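Local coordinates for Cbs-cp12 (Microcystis aeruginosa PCC 7806, PDB 5NMU), which probably takes part in the redox regulation of photosynthesis, as a hexameric fusion of a CBS-domain pair with a CP12 domain, at residues P87-G90 against V91-A95; K126-F129 against V130-K134; D140-E143 against A144-D148; A165-D168 against V169-E172. All coordinates share one frame; numbering follows the deposited sequence.

Contact 1: residues P87-G90 against V91-A95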
loop_
_atom_site.group_PDB
_atom_site.type_symbol
_atom_site.label_atom_id
_atom_site.label_comp_id
_atom_site.label_asym_id
_atom_site.label_seq_id
_atom_site.Cartn_x
_atom_site.Cartn_y
_atom_site.Cartn_z
ATOM N N PRO A 87 21.554 -12.732 14.484
ATOM C CA PRO A 87 21.523 -12.653 15.952
ATOM C C PRO A 87 22.191 -11.419 16.538
ATOM O O PRO A 87 21.707 -10.937 17.560
ATOM C CB PRO A 87 22.229 -13.913 16.391
ATOM C CG PRO A 87 23.121 -14.267 15.239
ATOM C CD PRO A 87 22.195 -13.997 14.064
ATOM N N GLU A 88 23.253 -10.899 15.880
ATOM C CA GLU A 88 23.991 -9.713 16.329
ATOM C C GLU A 88 23.368 -8.351 16.000
ATOM O O GLU A 88 23.848 -7.287 16.459
ATOM C CB GLU A 88 25.428 -9.749 15.748
ATOM C CG GLU A 88 26.174 -10.979 16.240
ATOM C CD GLU A 88 27.672 -10.958 15.911
ATOM O OE1 GLU A 88 28.032 -10.888 14.717
ATOM O OE2 GLU A 88 28.476 -10.966 16.854
ATOM N N LEU A 89 22.287 -8.364 15.234
ATOM C CA LEU A 89 21.676 -7.118 14.784
ATOM C C LEU A 89 21.160 -6.346 15.981
ATOM O O LEU A 89 20.388 -6.864 16.790
ATOM C CB LEU A 89 20.547 -7.372 13.772
ATOM C CG LEU A 89 19.966 -6.146 13.047
ATOM C CD1 LEU A 89 21.060 -5.486 12.190
ATOM C CD2 LEU A 89 18.814 -6.536 12.140
ATOM N N GLY A 90 21.627 -5.118 16.096
ATOM C CA GLY A 90 21.201 -4.237 17.152
ATOM C C GLY A 90 19.675 -4.039 17.105
ATOM O O GLY A 90 19.039 -3.977 16.048
ATOM N N VAL A 91 19.095 -3.955 18.286
ATOM C CA VAL A 91 17.662 -3.869 18.427
ATOM C C VAL A 91 17.018 -2.635 17.755
ATOM O O VAL A 91 15.866 -2.685 17.391
ATOM C CB VAL A 91 17.259 -3.958 19.911
ATOM C CG1 VAL A 91 17.643 -5.327 20.512
ATOM C CG2 VAL A 91 17.849 -2.816 20.722
ATOM N N GLU A 92 17.713 -1.505 17.655
ATOM C CA GLU A 92 17.163 -0.358 16.900
ATOM C C GLU A 92 17.037 -0.745 15.394
ATOM O O GLU A 92 16.095 -0.333 14.673
ATOM C CB GLU A 92 18.043 0.912 17.104
ATOM C CG GLU A 92 19.416 0.919 16.393
ATOM C CD GLU A 92 20.544 0.273 17.177
ATOM O OE1 GLU A 92 20.303 -0.725 17.902
ATOM O OE2 GLU A 92 21.693 0.791 17.085
ATOM N N TYR A 93 17.979 -1.559 14.916
ATOM C CA TYR A 93 17.888 -1.990 13.511
ATOM C C TYR A 93 16.819 -3.023 13.269
ATOM O O TYR A 93 16.268 -3.050 12.213
ATOM C CB TYR A 93 19.208 -2.458 12.953
ATOM C CG TYR A 93 20.210 -1.319 12.783
ATOM C CD1 TYR A 93 19.915 -0.261 11.972
ATOM C CD2 TYR A 93 21.444 -1.323 13.405
ATOM C CE1 TYR A 93 20.789 0.794 11.784
ATOM C CE2 TYR A 93 22.353 -0.253 13.207
ATOM C CZ TYR A 93 21.985 0.799 12.379
ATOM O OH TYR A 93 22.746 1.905 12.124
ATOM N N VAL A 94 16.568 -3.916 14.229
ATOM C CA VAL A 94 15.531 -4.902 14.031
ATOM C C VAL A 94 14.178 -4.136 13.916
ATOM O O VAL A 94 13.303 -4.527 13.113
ATOM C CB VAL A 94 15.396 -5.888 15.209
ATOM C CG1 VAL A 94 14.205 -6.845 15.000
ATOM C CG2 VAL A 94 16.667 -6.691 15.414
ATOM N N ALA A 95 14.024 -3.094 14.738
ATOM C CA ALA A 95 12.804 -2.240 14.734
ATOM C C ALA A 95 12.640 -1.624 13.366
ATOM O O ALA A 95 11.577 -1.650 12.796
ATOM C CB ALA A 95 12.904 -1.139 15.781
#
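Leu89 reaches forward over the first turn of helix 91-101, and its two methyl groups part to meet different residues. CD1 rests against Tyr93 CB at 3.6 Å, the two side chains crossing at about a right angle, while CD2 meets Val94 CG2 at 3.9 Å. With CG anti to the backbone N (chi1 -171°), the isobutyl group is swung forward onto the helix, and a branched apolar residue suits the place because it can cover two helix positions at once. Were Leu89 cut back to an alanine, Tyr93 CB and Val94 CG2 would probably lose their apolar cover and a gap would open beside the first turn. The backbone adds two bonds at the same point: Gly90 O accepts a hydrogen bond from Val94 N at 3.1 Å, in the carbonyl plane, and a weak one from Tyr93 N at 2.9 Å. Glycine fits the N-cap position, since a CB there would collide with Glu92 OE1, which lies 3.7 Å from Gly90 CA. Val94, beta-branched and buried, continues the apolar side onto Ala7 and Ile118.

The other side is looser and more polar. Glu92 is partly exposed, its chain bent at chi2 (-87°) so that the carboxylate folds back over Gly90 and forms a salt bridge with Lys134. Tyr93, also partly exposed, packs on Asp48 of the second subunit, and Glu88 forms a salt bridge with Lys112 of the second subunit. The loop leads into an N-capped helix of the second CBS motif, where helix 91-101 is followed by the antiparallel strands 105-110 and 113-119 and by helix 120-126.

Contact 2: residues K126-F129 against V130-K134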
loop_
_atom_site.group_PDB
_atom_site.type_symbol
_atom_site.label_atom_id
_atom_site.label_comp_id
_atom_site.label_asym_id
_atom_site.label_seq_id
_atom_site.Cartn_x
_atom_site.Cartn_y
_atom_site.Cartn_z
ATOM N N LYS A 126 11.345 -6.006 25.876
ATOM C CA LYS A 126 12.711 -6.285 26.330
ATOM C C LYS A 126 13.788 -5.409 25.728
ATOM O O LYS A 126 14.937 -5.531 26.086
ATOM C CB LYS A 126 13.030 -7.776 26.065
ATOM C CG LYS A 126 12.261 -8.757 26.949
ATOM C CD LYS A 126 12.368 -10.238 26.502
ATOM C CE LYS A 126 11.324 -10.570 25.451
ATOM N NZ LYS A 126 11.562 -11.779 24.645
ATOM N N SER A 127 13.466 -4.527 24.791
ATOM C CA SER A 127 14.478 -3.632 24.265
ATOM C C SER A 127 14.699 -2.506 25.277
ATOM O O SER A 127 13.812 -2.167 26.084
ATOM C CB SER A 127 14.029 -3.070 22.917
ATOM O OG SER A 127 14.920 -2.151 22.401
ATOM N N ASP A 128 15.881 -1.919 25.188
ATOM C CA ASP A 128 16.308 -0.777 26.006
ATOM C C ASP A 128 16.030 0.583 25.320
ATOM O O ASP A 128 16.649 1.604 25.656
ATOM C CB ASP A 128 17.797 -0.925 26.303
ATOM C CG ASP A 128 18.673 -0.949 25.018
ATOM O OD1 ASP A 128 18.114 -0.894 23.886
ATOM O OD2 ASP A 128 19.916 -1.026 25.132
ATOM N N PHE A 129 15.105 0.594 24.357
ATOM C CA PHE A 129 14.776 1.787 23.566
ATOM C C PHE A 129 14.261 2.952 24.412
ATOM O O PHE A 129 14.410 4.101 24.006
ATOM C CB PHE A 129 13.805 1.457 22.377
ATOM C CG PHE A 129 12.368 1.268 22.774
ATOM C CD1 PHE A 129 11.936 0.079 23.355
ATOM C CD2 PHE A 129 11.439 2.284 22.593
ATOM C CE1 PHE A 129 10.591 -0.113 23.712
ATOM C CE2 PHE A 129 10.076 2.089 22.945
ATOM C CZ PHE A 129 9.674 0.902 23.541
ATOM N N VAL A 130 13.692 2.692 25.591
ATOM C CA VAL A 130 13.252 3.809 26.459
ATOM C C VAL A 130 14.481 4.491 27.108
ATOM O O VAL A 130 14.649 5.697 27.074
ATOM C CB VAL A 130 12.259 3.343 27.540
ATOM C CG1 VAL A 130 11.836 4.508 28.438
ATOM C CG2 VAL A 130 11.014 2.705 26.895
ATOM N N GLU A 131 15.333 3.688 27.707
ATOM C CA GLU A 131 16.496 4.230 28.422
ATOM C C GLU A 131 17.595 4.654 27.435
ATOM O O GLU A 131 18.198 5.693 27.612
ATOM C CB GLU A 131 17.000 3.267 29.513
ATOM C CG GLU A 131 17.362 1.846 29.064
ATOM C CD GLU A 131 16.194 0.810 29.126
ATOM O OE1 GLU A 131 15.003 1.156 28.766
ATOM O OE2 GLU A 131 16.489 -0.378 29.486
ATOM N N LYS A 132 17.803 3.899 26.364
ATOM C CA LYS A 132 18.874 4.199 25.395
ATOM C C LYS A 132 18.360 4.355 23.955
ATOM O O LYS A 132 18.565 3.455 23.105
ATOM C CB LYS A 132 19.930 3.096 25.449
ATOM C CG LYS A 132 20.659 2.973 26.778
ATOM C CD LYS A 132 21.574 1.748 26.729
ATOM C CE LYS A 132 22.572 1.699 27.880
ATOM N NZ LYS A 132 23.860 2.387 27.569
ATOM N N PRO A 133 17.676 5.468 23.664
ATOM C CA PRO A 133 17.204 5.638 22.284
ATOM C C PRO A 133 18.410 5.891 21.353
ATOM O O PRO A 133 19.236 6.729 21.654
ATOM C CB PRO A 133 16.292 6.857 22.354
ATOM C CG PRO A 133 16.736 7.597 23.567
ATOM C CD PRO A 133 17.286 6.585 24.526
ATOM N N LYS A 134 18.501 5.147 20.249
ATOM C CA LYS A 134 19.655 5.278 19.332
ATOM C C LYS A 134 19.188 5.987 18.073
ATOM O O LYS A 134 18.360 5.463 17.350
ATOM C CB LYS A 134 20.288 3.899 19.070
ATOM C CG LYS A 134 20.737 3.230 20.378
ATOM C CD LYS A 134 21.924 2.287 20.245
ATOM C CE LYS A 134 21.767 1.106 21.213
ATOM N NZ LYS A 134 20.748 0.061 20.800
HETATM O O HOH W 1 16.006 -3.332 28.246
HETATM O O HOH W 2 13.429 0.280 27.135
HETATM O O HOH W 3 18.346 0.799 22.049
HETATM O O HOH W 4 21.743 -1.014 23.358
#
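Asp128 and Lys132 are joined through the backbone: Lys132 N donates to Asp128 O at 2.7 Å, almost in line with the carbonyl (C=O...N 176°), closing one alpha-turn. On its outer side Glu131 bends back at chi2 (-90°) and lays its carboxylate against the backbone and CB of Asp128, OE2 lying 3.5 Å from Asp128 CB. Beside the turn, Val130 CG2 sits over the centre of one face of the Phe129 ring, 4.1 Å from the centroid, a CH-pi contact between neighbours in sequence. A serine in place of Phe129 would probably leave Val130 CG2 without its aromatic platform and strip apolar cover from Val28 of the third subunit.

Water forms the next shell. One molecule accepts from Val130 N and donates to Ser127 O, bridging the two backbones. A second water accepts from Lys134 NZ at 2.8 Å (water O to NZ) and donates to Asp128 OD1 and Lys132 O; the long lysine chain is what brings NZ there. The ammonium and Asp128 OD1 stand 4.2 Å apart, too far for a direct salt bridge, and the direct partner of Lys134 is Glu92. The turn lies in the linker between helix 120-126 and helix 138-156, with Asp128 and Lys134 packed on Val91 of helix 91-101, and Phe129, Val130 and Pro133 facing the third subunit.

Contact 3: residues D140-E143 against A144-D148; sequences DEIE and AARED
Ile142 and Arg146, one helical turn apart, lie side by side and point the same way, with Ile142 CG2 4.0 Å from Arg146 CD. The branched isoleucine gives the aliphatic part of the arginine an apolar surface to run along. In Arg146 the straight chi2 (175°) carries CD out to the isoleucine methyl, and the bend at chi3 (67°) then turns the guanidinium end aside. Below them the backbone bond from Arg146 N to Ile142 O measures 2.9 Å, and Arg146 CG lies 3.3 Å from the same oxygen. This is one side of helix 138-156, the first helix of an antiparallel helical hairpin in the CP12 region, and both residues pack on Gln174 of the second helix, 161-178.

Glu143 is turned away from that side. Its CG stands anti to the backbone N (chi1 -174°), and the extended chain carries the carboxylate to Arg44 and Arg19 of the second subunit, which form salt bridges with its two oxygens. Glu147, also extended, passes 3.7 Å from Glu143 O with its CG, and the two carboxylates come no nearer than 4.9 Å between Glu143 OE1 and Glu147 OE2. Small alanines suit the close-set flanks: Ala145 lies against Val169 and Val170 of helix 161-178, and Ala144 packs on Arg73 of the second subunit.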
loop_
_atom_site.group_PDB
_atom_site.type_symbol
_atom_site.label_atom_id
_atom_site.label_comp_id
_atom_site.label_asym_id
_atom_site.label_seq_id
_atom_site.Cartn_x
_atom_site.Cartn_y
_atom_site.Cartn_z
ATOM N N ASP A 140 26.902 8.219 10.416
ATOM C CA ASP A 140 26.907 8.774 9.069
ATOM C C ASP A 140 26.669 10.295 9.167
ATOM O O ASP A 140 27.340 11.059 8.458
ATOM C CB ASP A 140 25.875 8.091 8.161
ATOM C CG ASP A 140 26.112 6.574 8.019
ATOM O OD1 ASP A 140 27.236 6.117 7.812
ATOM O OD2 ASP A 140 25.163 5.801 8.159
ATOM N N GLU A 141 25.782 10.734 10.067
ATOM C CA GLU A 141 25.517 12.169 10.243
ATOM C C GLU A 141 26.736 12.947 10.736
ATOM O O GLU A 141 26.944 14.048 10.313
ATOM C CB GLU A 141 24.408 12.475 11.256
ATOM C CG GLU A 141 23.030 11.947 10.942
ATOM C CD GLU A 141 21.972 12.490 11.894
ATOM O OE1 GLU A 141 21.924 13.704 12.130
ATOM O OE2 GLU A 141 21.156 11.689 12.355
ATOM N N ILE A 142 27.445 12.367 11.702
ATOM C CA ILE A 142 28.685 12.898 12.255
ATOM C C ILE A 142 29.730 12.995 11.125
ATOM O O ILE A 142 30.329 14.054 10.906
ATOM C CB ILE A 142 29.194 12.026 13.455
ATOM C CG1 ILE A 142 28.249 12.128 14.657
ATOM C CG2 ILE A 142 30.606 12.409 13.886
ATOM C CD1 ILE A 142 28.608 11.189 15.792
ATOM N N GLU A 143 29.921 11.895 10.404
ATOM C CA GLU A 143 30.907 11.881 9.355
ATOM C C GLU A 143 30.520 12.959 8.307
ATOM O O GLU A 143 31.364 13.773 7.927
ATOM C CB GLU A 143 31.091 10.467 8.791
ATOM C CG GLU A 143 32.233 10.319 7.766
ATOM C CD GLU A 143 32.485 8.845 7.328
ATOM O OE1 GLU A 143 33.568 8.588 6.715
ATOM O OE2 GLU A 143 31.606 7.950 7.558
ATOM N N ALA A 144 29.259 13.013 7.889
ATOM C CA ALA A 144 28.848 14.071 6.949
ATOM C C ALA A 144 29.050 15.502 7.475
ATOM O O ALA A 144 29.447 16.427 6.732
ATOM C CB ALA A 144 27.376 13.867 6.450
ATOM N N ALA A 145 28.759 15.682 8.743
ATOM C CA ALA A 145 28.830 16.984 9.320
ATOM C C ALA A 145 30.308 17.464 9.477
ATOM O O ALA A 145 30.601 18.663 9.394
ATOM C CB ALA A 145 28.133 16.978 10.652
ATOM N N ARG A 146 31.206 16.518 9.694
ATOM C CA ARG A 146 32.634 16.791 9.724
ATOM C C ARG A 146 33.177 17.204 8.343
ATOM O O ARG A 146 33.947 18.198 8.243
ATOM C CB ARG A 146 33.427 15.590 10.272
ATOM C CG ARG A 146 33.214 15.305 11.771
ATOM C CD ARG A 146 33.921 14.030 12.234
ATOM N NE ARG A 146 35.318 14.322 12.128
ATOM C CZ ARG A 146 36.069 14.888 13.088
ATOM N NH1 ARG A 146 35.580 15.172 14.302
ATOM N NH2 ARG A 146 37.326 15.159 12.819
ATOM N N GLU A 147 32.767 16.496 7.287
ATOM C CA GLU A 147 33.073 16.955 5.928
ATOM C C GLU A 147 32.528 18.334 5.648
ATOM O O GLU A 147 33.233 19.128 5.071
ATOM C CB GLU A 147 32.586 15.995 4.853
ATOM C CG GLU A 147 33.325 14.681 4.894
ATOM C CD GLU A 147 32.949 13.745 3.767
ATOM O OE1 GLU A 147 32.398 14.210 2.758
ATOM O OE2 GLU A 147 33.184 12.528 3.912
ATOM N N ASP A 148 31.288 18.628 6.052
ATOM C CA ASP A 148 30.735 19.991 5.874
ATOM C C ASP A 148 31.570 21.004 6.595
ATOM O O ASP A 148 31.793 22.089 6.070
ATOM C CB ASP A 148 29.322 20.152 6.412
ATOM C CG ASP A 148 28.268 19.383 5.597
ATOM O OD1 ASP A 148 28.478 19.076 4.420
ATOM O OD2 ASP A 148 27.210 19.022 6.164
#

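Contact 4: residues A165-D168 against V169-E172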
loop_
_atom_site.group_PDB
_atom_site.type_symbol
_atom_site.label_atom_id
_atom_site.label_comp_id
_atom_site.label_asym_id
_atom_site.label_seq_id
_atom_site.Cartn_x
_atom_site.Cartn_y
_atom_site.Cartn_z
ATOM N N ALA A 165 30.216 27.509 13.790
ATOM C CA ALA A 165 28.842 26.956 13.763
ATOM C C ALA A 165 28.833 25.563 13.143
ATOM O O ALA A 165 28.207 24.698 13.697
ATOM C CB ALA A 165 27.868 27.880 13.034
ATOM N N ALA A 166 29.598 25.323 12.073
ATOM C CA ALA A 166 29.634 23.986 11.506
ATOM C C ALA A 166 30.291 22.934 12.393
ATOM O O ALA A 166 29.799 21.810 12.474
ATOM C CB ALA A 166 30.215 23.984 10.113
ATOM N N TRP A 167 31.393 23.267 13.076
ATOM C CA TRP A 167 31.893 22.337 14.086
ATOM C C TRP A 167 30.963 22.159 15.280
ATOM O O TRP A 167 30.981 21.090 15.924
ATOM C CB TRP A 167 33.294 22.698 14.537
ATOM C CG TRP A 167 34.269 22.393 13.505
ATOM C CD1 TRP A 167 34.889 23.265 12.687
ATOM C CD2 TRP A 167 34.711 21.101 13.141
ATOM N NE1 TRP A 167 35.748 22.601 11.854
ATOM C CE2 TRP A 167 35.643 21.257 12.107
ATOM C CE3 TRP A 167 34.432 19.804 13.619
ATOM C CZ2 TRP A 167 36.304 20.181 11.540
ATOM C CZ3 TRP A 167 35.094 18.715 13.035
ATOM C CH2 TRP A 167 36.012 18.914 12.019
ATOM N N ASP A 168 30.166 23.172 15.610
ATOM C CA ASP A 168 29.159 22.982 16.668
ATOM C C ASP A 168 28.072 21.938 16.303
ATOM O O ASP A 168 27.610 21.197 17.162
ATOM C CB ASP A 168 28.528 24.299 17.125
ATOM C CG ASP A 168 29.452 25.128 18.091
ATOM O OD1 ASP A 168 30.347 24.623 18.863
ATOM O OD2 ASP A 168 29.235 26.348 18.068
ATOM N N VAL A 169 27.706 21.848 15.034
ATOM C CA VAL A 169 26.833 20.726 14.552
ATOM C C VAL A 169 27.529 19.396 14.867
ATOM O O VAL A 169 26.919 18.516 15.461
ATOM C CB VAL A 169 26.509 20.830 13.045
ATOM C CG1 VAL A 169 25.616 19.655 12.576
ATOM C CG2 VAL A 169 25.842 22.171 12.733
ATOM N N VAL A 170 28.837 19.274 14.568
ATOM C CA VAL A 170 29.556 18.010 14.871
ATOM C C VAL A 170 29.567 17.683 16.375
ATOM O O VAL A 170 29.288 16.536 16.804
ATOM C CB VAL A 170 31.012 18.013 14.348
ATOM C CG1 VAL A 170 31.772 16.772 14.801
ATOM C CG2 VAL A 170 31.003 18.161 12.831
ATOM N N GLU A 171 29.901 18.700 17.150
ATOM C CA GLU A 171 30.014 18.575 18.587
ATOM C C GLU A 171 28.691 18.029 19.196
ATOM O O GLU A 171 28.704 17.060 19.953
ATOM C CB GLU A 171 30.489 19.926 19.211
ATOM C CG GLU A 171 29.831 20.293 20.560
ATOM C CD GLU A 171 30.592 21.346 21.407
ATOM O OE1 GLU A 171 31.037 20.930 22.501
ATOM O OE2 GLU A 171 30.710 22.560 21.008
ATOM N N GLU A 172 27.577 18.670 18.863
ATOM C CA GLU A 172 26.255 18.266 19.356
ATOM C C GLU A 172 25.952 16.832 18.990
ATOM O O GLU A 172 25.581 16.044 19.862
ATOM C CB GLU A 172 25.156 19.220 18.839
ATOM C CG GLU A 172 25.256 20.653 19.419
ATOM C CD GLU A 172 25.065 20.670 20.937
ATOM O OE1 GLU A 172 23.971 20.226 21.376
ATOM O OE2 GLU A 172 26.006 21.078 21.695
#
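Trp167 and Val170 lie side by side on helix 161-178, both directed to the same flank. Following the tryptophan outward, its CB leaves the backbone away from residues 169-172, and CG stands anti to the carbonyl carbon (chi1 -72°). The indole is then turned so that its six-membered ring swings over the following turn. CE3 lies 3.9 Å from Val170 CG2, and CZ3, next along the rim, is 4.1 Å from that methyl. The ring is oblique to the methyl, and its large surface also covers Arg146, Ala149 and Cys153 of helix 138-156. A compact beta-branched valine suits the inner position, its CB 3.5 Å from Trp167 O and also 3.9 Å from Trp167 CE3. Glu171 N donates to Trp167 O at 2.9 Å. The bond from Val170 N to Ala166 O is weak.

On the more exposed side Asp168 and Glu171 also run alongside each other, their carboxylate planes 28° apart. Asp168 OD1 and Glu171 OE2 stand only 3.0 Å apart, two acceptors with no hydrogen bond assigned. If both are charged they should repel, and one may hold a proton or move in solution. The chemistry thus divides the helix into an apolar flank that binds its partner helix and an acidic flank, bordered by a crystal neighbour, whose local geometry probably depends on its surroundings.

Overall arrangement
The four contacts follow in series from the second CBS motif to the CP12 hairpin. Contacts 1 and 2 touch, their centres about 12 Å apart, through Glu92 OE1 and Lys134 NZ (3.0 Å) and through Val91 against Ser127 and Asp128. The linker is thereby held to helix 91-101. Contacts 3 and 4, about 10 Å apart between centres, meet where Val170 CG2 enters 3.5 Å from Ala145 C, joining the two helices, which the disulfide Cys153-Cys163 also ties together near their connecting turn. The pairs stand apart: the nearest atoms of contacts 1 and 3 are about 6 Å apart, without touching, and those of contacts 2 and 3 about 8 Å. Contacts 1 and 3 both touch the second subunit, and contacts 1 and 2 the third.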